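Local structure of ricin B lectin (Clostridium thermocellum, 3VSF) at residues I141-S153 against K159-D171. The protein is an exo-beta-1,3-galactanase of glycoside hydrolase family 43 that also carries a galactose-binding, ricin-type beta-trefoil module. Numbering follows the deposited sequence.
Sequences INYGQARAAVAYS and KFTYIRSFRPMQD
Ala148 and Phe166 form a hydrogen-bonded pair near one end of an antiparallel hairpin, Ala148 N meeting Phe166 O at 2.8 Å and Phe166 N meeting Ala148 O at 2.9 Å; its strands 147-153 and 161-166 are the last two of a four-stranded blade in the five-bladed beta-propeller characteristic of family 43. The pairing is interrupted by a beta bulge: Val150 O accepts Ile163 N, whereas Val150 N donates to Arg164 O, setting two residues opposite one. Tyr162 and Ser165 consequently share a face, where both hydroxyls also turn to Glu111, Ser165 only weakly. On this face Ala149 CB packs 3.8 Å from Tyr162 CE2. Arg147, with CG between its backbone N and carbonyl carbon (chi1 61°), runs over Ser165, and its NH1 donates to Ser165 OG at 3.2 Å, with the oxygen 21° out of the guanidinium plane; NH2 is weakly bonded to Gln145 OE1. On the other face, Val150 CG2 meets the edge of the Phe166 ring in plane, at 3.8 Å from CE2, while the Arg164 guanidinium lies over one ring face, offset toward the rim. Ile163 CG1 lies at the edge of the Tyr152 ring, and Thr161 OG1 stands above one face of it. At the far end Ser153 OG is hydrogen-bonded to Thr155 O, just beyond the strand, and Ser153 CB sits 3.6 Å from the centroid of the Phe160 ring, a CH-pi contact almost on the ring normal.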
ATOM      1  N   ILE A 141     -13.057  -5.593  27.267  1.00 74.68           N
ATOM      2  CA  ILE A 141     -12.439  -5.424  28.574  1.00 76.70           C
ATOM      3  C   ILE A 141     -10.962  -5.781  28.477  1.00 75.20           C
ATOM      4  O   ILE A 141     -10.123  -5.211  29.177  1.00 73.68           O
ATOM      5  CB  ILE A 141     -13.108  -6.324  29.631  1.00 79.92           C
ATOM      6  CG1 ILE A 141     -14.576  -5.930  29.815  1.00 80.93           C
ATOM      7  CG2 ILE A 141     -12.365  -6.241  30.955  1.00 75.29           C
ATOM      8  CD1 ILE A 141     -14.769  -4.516  30.325  1.00 83.37           C
ATOM      9  N   ASN A 142     -10.651  -6.726  27.597  1.00 74.34           N
ATOM     10  CA  ASN A 142      -9.276  -7.159  27.383  1.00 74.42           C
ATOM     11  C   ASN A 142      -9.108  -7.836  26.026  1.00 73.88           C
ATOM     12  O   ASN A 142     -10.002  -7.783  25.182  1.00 75.78           O
ATOM     13  CB  ASN A 142      -8.833  -8.103  28.502  1.00 74.97           C
ATOM     14  CG  ASN A 142      -9.634  -9.390  28.531  1.00 79.37           C
ATOM     15  OD1 ASN A 142     -10.643  -9.522  27.840  1.00 80.18           O
ATOM     16  ND2 ASN A 142      -9.189 -10.344  29.341  1.00 79.37           N
ATOM     17  N   TYR A 143      -7.960  -8.474  25.825  1.00 73.38           N
ATOM     18  CA  TYR A 143      -7.671  -9.161  24.573  1.00 74.36           C
ATOM     19  C   TYR A 143      -7.359 -10.637  24.794  1.00 76.04           C
ATOM     20  O   TYR A 143      -6.600 -11.240  24.036  1.00 74.77           O
ATOM     21  CB  TYR A 143      -6.512  -8.480  23.841  1.00 75.46           C
ATOM     22  CG  TYR A 143      -6.936  -7.337  22.946  1.00 77.01           C
ATOM     23  CD1 TYR A 143      -6.946  -7.480  21.564  1.00 76.49           C
ATOM     24  CD2 TYR A 143      -7.330  -6.117  23.480  1.00 77.64           C
ATOM     25  CE1 TYR A 143      -7.334  -6.441  20.739  1.00 75.87           C
ATOM     26  CE2 TYR A 143      -7.720  -5.071  22.663  1.00 79.32           C
ATOM     27  CZ  TYR A 143      -7.720  -5.239  21.294  1.00 78.10           C
ATOM     28  OH  TYR A 143      -8.106  -4.203  20.474  1.00 78.09           O
ATOM     29  N   GLY A 144      -7.950 -11.215  25.835  1.00 75.70           N
ATOM     30  CA  GLY A 144      -7.737 -12.616  26.147  1.00 73.42           C
ATOM     31  C   GLY A 144      -8.506 -13.540  25.224  1.00 74.44           C
ATOM     32  O   GLY A 144      -8.082 -14.667  24.964  1.00 74.46           O
ATOM     33  N   GLN A 145      -9.641 -13.060  24.727  1.00 72.21           N
ATOM     34  CA  GLN A 145     -10.479 -13.849  23.831  1.00 70.49           C
ATOM     35  C   GLN A 145     -10.097 -13.611  22.375  1.00 79.51           C
ATOM     36  O   GLN A 145     -10.826 -12.951  21.632  1.00 80.84           O
ATOM     37  CB  GLN A 145     -11.955 -13.510  24.045  1.00 73.13           C
ATOM     38  CG  GLN A 145     -12.428 -13.652  25.483  1.00 75.83           C
ATOM     39  CD  GLN A 145     -12.389 -15.085  25.977  1.00 77.48           C
ATOM     40  OE1 GLN A 145     -12.520 -16.028  25.196  1.00 74.13           O
ATOM     41  NE2 GLN A 145     -12.205 -15.256  27.281  1.00 77.61           N
ATOM     42  N   ALA A 146      -8.950 -14.145  21.970  1.00 78.62           N
ATOM     43  CA  ALA A 146      -8.497 -14.015  20.592  1.00 70.78           C
ATOM     44  C   ALA A 146      -9.279 -14.965  19.695  1.00 70.20           C
ATOM     45  O   ALA A 146      -8.826 -16.071  19.401  1.00 72.52           O
ATOM     46  CB  ALA A 146      -7.011 -14.297  20.495  1.00 73.39           C
ATOM     47  N   ARG A 147     -10.457 -14.529  19.262  1.00 67.95           N
ATOM     48  CA  ARG A 147     -11.336 -15.380  18.472  1.00 70.83           C
ATOM     49  C   ARG A 147     -11.805 -14.687  17.197  1.00 69.75           C
ATOM     50  O   ARG A 147     -11.813 -13.459  17.109  1.00 69.16           O
ATOM     51  CB  ARG A 147     -12.545 -15.812  19.305  1.00 74.72           C
ATOM     52  CG  ARG A 147     -13.396 -14.653  19.796  1.00 73.87           C
ATOM     53  CD  ARG A 147     -14.648 -15.129  20.515  1.00 73.77           C
ATOM     54  NE  ARG A 147     -14.358 -15.761  21.798  1.00 75.09           N
ATOM     55  CZ  ARG A 147     -15.250 -15.908  22.774  1.00 76.16           C
ATOM     56  NH1 ARG A 147     -16.488 -15.459  22.615  1.00 72.14           N
ATOM     57  NH2 ARG A 147     -14.905 -16.496  23.910  1.00 73.57           N
ATOM     58  N   ALA A 148     -12.191 -15.489  16.210  1.00 69.11           N
ATOM     59  CA  ALA A 148     -12.744 -14.967  14.969  1.00 66.94           C
ATOM     60  C   ALA A 148     -14.264 -14.941  15.050  1.00 71.09           C
ATOM     61  O   ALA A 148     -14.863 -15.662  15.848  1.00 71.97           O
ATOM     62  CB  ALA A 148     -12.291 -15.813  13.791  1.00 64.41           C
ATOM     63  N   ALA A 149     -14.885 -14.103  14.228  1.00 70.04           N
ATOM     64  CA  ALA A 149     -16.339 -14.014  14.185  1.00 68.73           C
ATOM     65  C   ALA A 149     -16.826 -14.092  12.744  1.00 70.79           C
ATOM     66  O   ALA A 149     -16.107 -13.720  11.818  1.00 71.74           O
ATOM     67  CB  ALA A 149     -16.814 -12.731  14.845  1.00 69.41           C
ATOM     68  N   VAL A 150     -18.048 -14.579  12.558  1.00 71.43           N
ATOM     69  CA  VAL A 150     -18.586 -14.780  11.218  1.00 71.38           C
ATOM     70  C   VAL A 150     -19.995 -14.213  11.070  1.00 71.52           C
ATOM     71  O   VAL A 150     -20.765 -14.170  12.029  1.00 73.93           O
ATOM     72  CB  VAL A 150     -18.607 -16.276  10.843  1.00 75.66           C
ATOM     73  CG1 VAL A 150     -18.948 -16.452   9.372  1.00 75.59           C
ATOM     74  CG2 VAL A 150     -17.268 -16.922  11.159  1.00 72.52           C
ATOM     75  N   ALA A 151     -20.319 -13.777   9.857  1.00 69.51           N
ATOM     76  CA  ALA A 151     -21.653 -13.295   9.526  1.00 71.52           C
ATOM     77  C   ALA A 151     -21.884 -13.498   8.035  1.00 73.41           C
ATOM     78  O   ALA A 151     -20.976 -13.914   7.316  1.00 75.19           O
ATOM     79  CB  ALA A 151     -21.796 -11.830   9.893  1.00 73.23           C
ATOM     80  N   TYR A 152     -23.095 -13.213   7.566  1.00 75.89           N
ATOM     81  CA  TYR A 152     -23.394 -13.355   6.144  1.00 76.90           C
ATOM     82  C   TYR A 152     -24.703 -12.684   5.744  1.00 78.82           C
ATOM     83  O   TYR A 152     -25.532 -12.350   6.591  1.00 79.57           O
ATOM     84  CB  TYR A 152     -23.408 -14.832   5.736  1.00 78.65           C
ATOM     85  CG  TYR A 152     -24.582 -15.615   6.276  1.00 82.05           C
ATOM     86  CD1 TYR A 152     -25.650 -15.957   5.457  1.00 86.01           C
ATOM     87  CD2 TYR A 152     -24.622 -16.015   7.605  1.00 83.64           C
ATOM     88  CE1 TYR A 152     -26.725 -16.675   5.945  1.00 88.06           C
ATOM     89  CE2 TYR A 152     -25.695 -16.731   8.104  1.00 86.68           C
ATOM     90  CZ  TYR A 152     -26.742 -17.058   7.269  1.00 87.90           C
ATOM     91  OH  TYR A 152     -27.809 -17.772   7.764  1.00 91.36           O
ATOM     92  N   SER A 153     -24.875 -12.490   4.440  1.00 77.35           N
ATOM     93  CA  SER A 153     -26.066 -11.851   3.899  1.00 78.20           C
ATOM     94  C   SER A 153     -26.269 -12.260   2.445  1.00 82.45           C
ATOM     95  O   SER A 153     -25.312 -12.606   1.751  1.00 82.49           O
ATOM     96  CB  SER A 153     -25.948 -10.330   4.003  1.00 78.60           C
ATOM     97  OG  SER A 153     -27.059  -9.687   3.403  1.00 81.66           O
ATOM     98  N   LYS A 159     -28.299  -5.873   5.473  1.00 89.33           N
ATOM     99  CA  LYS A 159     -28.020  -6.148   6.876  1.00 87.30           C
ATOM    100  C   LYS A 159     -27.545  -7.589   7.054  1.00 84.84           C
ATOM    101  O   LYS A 159     -28.290  -8.533   6.793  1.00 82.99           O
ATOM    102  CB  LYS A 159     -29.269  -5.907   7.728  1.00 88.19           C
ATOM    103  CG  LYS A 159     -30.018  -4.619   7.409  1.00 93.22           C
ATOM    104  CD  LYS A 159     -29.222  -3.384   7.799  1.00 96.71           C
ATOM    105  CE  LYS A 159     -30.030  -2.117   7.553  1.00100.11           C
ATOM    106  NZ  LYS A 159     -29.305  -0.889   7.984  1.00 99.39           N
ATOM    107  N   PHE A 160     -26.303  -7.750   7.497  1.00 83.65           N
ATOM    108  CA  PHE A 160     -25.735  -9.075   7.729  1.00 81.57           C
ATOM    109  C   PHE A 160     -26.294  -9.704   9.001  1.00 81.35           C
ATOM    110  O   PHE A 160     -26.677  -9.001   9.937  1.00 80.99           O
ATOM    111  CB  PHE A 160     -24.208  -8.999   7.814  1.00 79.57           C
ATOM    112  CG  PHE A 160     -23.527  -8.968   6.476  1.00 80.74           C
ATOM    113  CD1 PHE A 160     -22.692 -10.001   6.086  1.00 78.17           C
ATOM    114  CD2 PHE A 160     -23.724  -7.909   5.606  1.00 81.69           C
ATOM    115  CE1 PHE A 160     -22.063  -9.976   4.856  1.00 75.75           C
ATOM    116  CE2 PHE A 160     -23.098  -7.879   4.375  1.00 79.64           C
ATOM    117  CZ  PHE A 160     -22.267  -8.916   4.000  1.00 79.39           C
ATOM    118  N   THR A 161     -26.336 -11.032   9.028  1.00 78.71           N
ATOM    119  CA  THR A 161     -26.798 -11.756  10.205  1.00 78.49           C
ATOM    120  C   THR A 161     -25.622 -12.423  10.910  1.00 76.23           C
ATOM    121  O   THR A 161     -24.983 -13.321  10.363  1.00 74.50           O
ATOM    122  CB  THR A 161     -27.856 -12.821   9.846  1.00 81.06           C
ATOM    123  OG1 THR A 161     -27.225 -13.938   9.208  1.00 85.56           O
ATOM    124  CG2 THR A 161     -28.909 -12.236   8.914  1.00 81.43           C
ATOM    125  N   TYR A 162     -25.335 -11.970  12.126  1.00 75.31           N
ATOM    126  CA  TYR A 162     -24.221 -12.507  12.897  1.00 73.82           C
ATOM    127  C   TYR A 162     -24.449 -13.980  13.223  1.00 75.34           C
ATOM    128  O   TYR A 162     -25.573 -14.396  13.501  1.00 80.58           O
ATOM    129  CB  TYR A 162     -24.029 -11.702  14.182  1.00 76.61           C
ATOM    130  CG  TYR A 162     -22.806 -12.091  14.979  1.00 77.43           C
ATOM    131  CD1 TYR A 162     -22.896 -12.989  16.033  1.00 77.45           C
ATOM    132  CD2 TYR A 162     -21.560 -11.559  14.677  1.00 73.85           C
ATOM    133  CE1 TYR A 162     -21.781 -13.346  16.765  1.00 78.80           C
ATOM    134  CE2 TYR A 162     -20.438 -11.909  15.402  1.00 73.43           C
ATOM    135  CZ  TYR A 162     -20.554 -12.803  16.446  1.00 76.79           C
ATOM    136  OH  TYR A 162     -19.440 -13.156  17.173  1.00 74.36           O
ATOM    137  N   ILE A 163     -23.378 -14.766  13.184  1.00 73.49           N
ATOM    138  CA  ILE A 163     -23.472 -16.194  13.461  1.00 71.88           C
ATOM    139  C   ILE A 163     -22.918 -16.537  14.839  1.00 74.91           C
ATOM    140  O   ILE A 163     -23.673 -16.811  15.770  1.00 82.39           O
ATOM    141  CB  ILE A 163     -22.731 -17.027  12.399  1.00 72.35           C
ATOM    142  CG1 ILE A 163     -23.312 -16.762  11.009  1.00 74.83           C
ATOM    143  CG2 ILE A 163     -22.815 -18.507  12.728  1.00 73.26           C
ATOM    144  CD1 ILE A 163     -22.697 -17.617   9.922  1.00 75.23           C
ATOM    145  N   ARG A 164     -21.595 -16.516  14.963  1.00 73.04           N
ATOM    146  CA  ARG A 164     -20.940 -16.897  16.207  1.00 74.16           C
ATOM    147  C   ARG A 164     -19.493 -16.421  16.245  1.00 75.36           C
ATOM    148  O   ARG A 164     -18.924 -16.040  15.222  1.00 75.05           O
ATOM    149  CB  ARG A 164     -20.971 -18.416  16.373  1.00 72.71           C
ATOM    150  CG  ARG A 164     -20.448 -19.158  15.157  1.00 77.00           C
ATOM    151  CD  ARG A 164     -19.599 -20.356  15.540  1.00 77.48           C
ATOM    152  NE  ARG A 164     -18.992 -20.975  14.366  1.00 78.80           N
ATOM    153  CZ  ARG A 164     -18.083 -21.943  14.415  1.00 82.58           C
ATOM    154  NH1 ARG A 164     -17.669 -22.409  15.585  1.00 79.72           N
ATOM    155  NH2 ARG A 164     -17.587 -22.445  13.291  1.00 81.35           N
ATOM    156  N   SER A 165     -18.905 -16.448  17.436  1.00 73.08           N
ATOM    157  CA  SER A 165     -17.489 -16.153  17.606  1.00 70.80           C
ATOM    158  C   SER A 165     -16.809 -17.370  18.220  1.00 72.53           C
ATOM    159  O   SER A 165     -17.402 -18.069  19.041  1.00 77.43           O
ATOM    160  CB  SER A 165     -17.298 -14.923  18.494  1.00 72.26           C
ATOM    161  OG  SER A 165     -17.881 -15.115  19.770  1.00 73.70           O
ATOM    162  N   PHE A 166     -15.568 -17.626  17.822  1.00 72.99           N
ATOM    163  CA  PHE A 166     -14.890 -18.846  18.236  1.00 73.83           C
ATOM    164  C   PHE A 166     -13.397 -18.808  17.942  1.00 74.69           C
ATOM    165  O   PHE A 166     -12.942 -18.070  17.069  1.00 73.03           O
ATOM    166  CB  PHE A 166     -15.501 -20.045  17.512  1.00 75.10           C
ATOM    167  CG  PHE A 166     -15.260 -20.039  16.029  1.00 76.21           C
ATOM    168  CD1 PHE A 166     -14.261 -20.820  15.473  1.00 76.78           C
ATOM    169  CD2 PHE A 166     -16.020 -19.238  15.193  1.00 74.25           C
ATOM    170  CE1 PHE A 166     -14.031 -20.812  14.108  1.00 77.03           C
ATOM    171  CE2 PHE A 166     -15.797 -19.224  13.829  1.00 72.72           C
ATOM    172  CZ  PHE A 166     -14.800 -20.012  13.288  1.00 74.59           C
ATOM    173  N   ARG A 167     -12.640 -19.615  18.677  1.00 74.83           N
ATOM    174  CA  ARG A 167     -11.231 -19.825  18.381  1.00 76.25           C
ATOM    175  C   ARG A 167     -11.103 -21.063  17.504  1.00 77.18           C
ATOM    176  O   ARG A 167     -11.493 -22.157  17.910  1.00 79.80           O
ATOM    177  CB  ARG A 167     -10.432 -19.995  19.674  1.00 75.69           C
ATOM    178  CG  ARG A 167     -10.464 -18.771  20.576  1.00 75.85           C
ATOM    179  CD  ARG A 167     -10.087 -19.120  22.007  1.00 77.56           C
ATOM    180  NE  ARG A 167      -8.671 -19.442  22.156  1.00 75.74           N
ATOM    181  CZ  ARG A 167      -7.755 -18.591  22.605  1.00 71.70           C
ATOM    182  NH1 ARG A 167      -8.104 -17.356  22.948  1.00 68.63           N
ATOM    183  NH2 ARG A 167      -6.491 -18.972  22.715  1.00 71.15           N
ATOM    184  N   PRO A 168     -10.566 -20.890  16.289  1.00 75.66           N
ATOM    185  CA  PRO A 168     -10.455 -21.975  15.309  1.00 76.21           C
ATOM    186  C   PRO A 168      -9.969 -23.276  15.938  1.00 76.63           C
ATOM    187  O   PRO A 168      -9.113 -23.250  16.823  1.00 77.16           O
ATOM    188  CB  PRO A 168      -9.409 -21.443  14.330  1.00 75.87           C
ATOM    189  CG  PRO A 168      -9.599 -19.968  14.370  1.00 74.81           C
ATOM    190  CD  PRO A 168      -9.972 -19.636  15.791  1.00 75.00           C
ATOM    191  N   MET A 169     -10.517 -24.397  15.481  1.00 77.50           N
ATOM    192  CA  MET A 169     -10.112 -25.712  15.965  1.00 80.01           C
ATOM    193  C   MET A 169     -10.371 -25.857  17.464  1.00 81.28           C
ATOM    194  O   MET A 169      -9.524 -26.360  18.201  1.00 82.67           O
ATOM    195  CB  MET A 169      -8.631 -25.963  15.666  1.00 77.55           C
ATOM    196  CG  MET A 169      -8.132 -25.334  14.369  1.00 80.52           C
ATOM    197  SD  MET A 169      -8.750 -26.126  12.873  1.00 84.34           S
ATOM    198  CE  MET A 169      -7.880 -27.691  12.938  1.00 86.63           C
ATOM    199  N   GLN A 170     -11.541 -25.414  17.912  1.00 81.46           N
ATOM    200  CA  GLN A 170     -11.902 -25.501  19.325  1.00 84.53           C
ATOM    201  C   GLN A 170     -12.198 -26.936  19.746  1.00 86.46           C
ATOM    202  O   GLN A 170     -11.851 -27.355  20.851  1.00 81.98           O
ATOM    203  CB  GLN A 170     -13.111 -24.612  19.629  1.00 84.01           C
ATOM    204  CG  GLN A 170     -12.770 -23.333  20.375  1.00 84.47           C
ATOM    205  CD  GLN A 170     -13.996 -22.492  20.681  1.00 86.92           C
ATOM    206  OE1 GLN A 170     -15.107 -22.819  20.264  1.00 89.99           O
ATOM    207  NE2 GLN A 170     -13.798 -21.402  21.415  1.00 80.59           N
ATOM    208  N   ASP A 171     -12.843 -27.684  18.856  1.00 86.89           N
ATOM    209  CA  ASP A 171     -13.246 -29.055  19.148  1.00 87.46           C
ATOM    210  C   ASP A 171     -12.066 -30.027  19.150  1.00 87.05           C
ATOM    211  O   ASP A 171     -12.117 -31.069  19.803  1.00 91.75           O
ATOM    212  CB  ASP A 171     -14.316 -29.519  18.156  1.00 88.61           C
ATOM    213  CG  ASP A 171     -13.849 -29.444  16.716  1.00 86.61           C
ATOM    214  OD1 ASP A 171     -12.898 -28.685  16.438  1.00 87.54           O
ATOM    215  OD2 ASP A 171     -14.435 -30.141  15.863  1.00 87.85           O
TER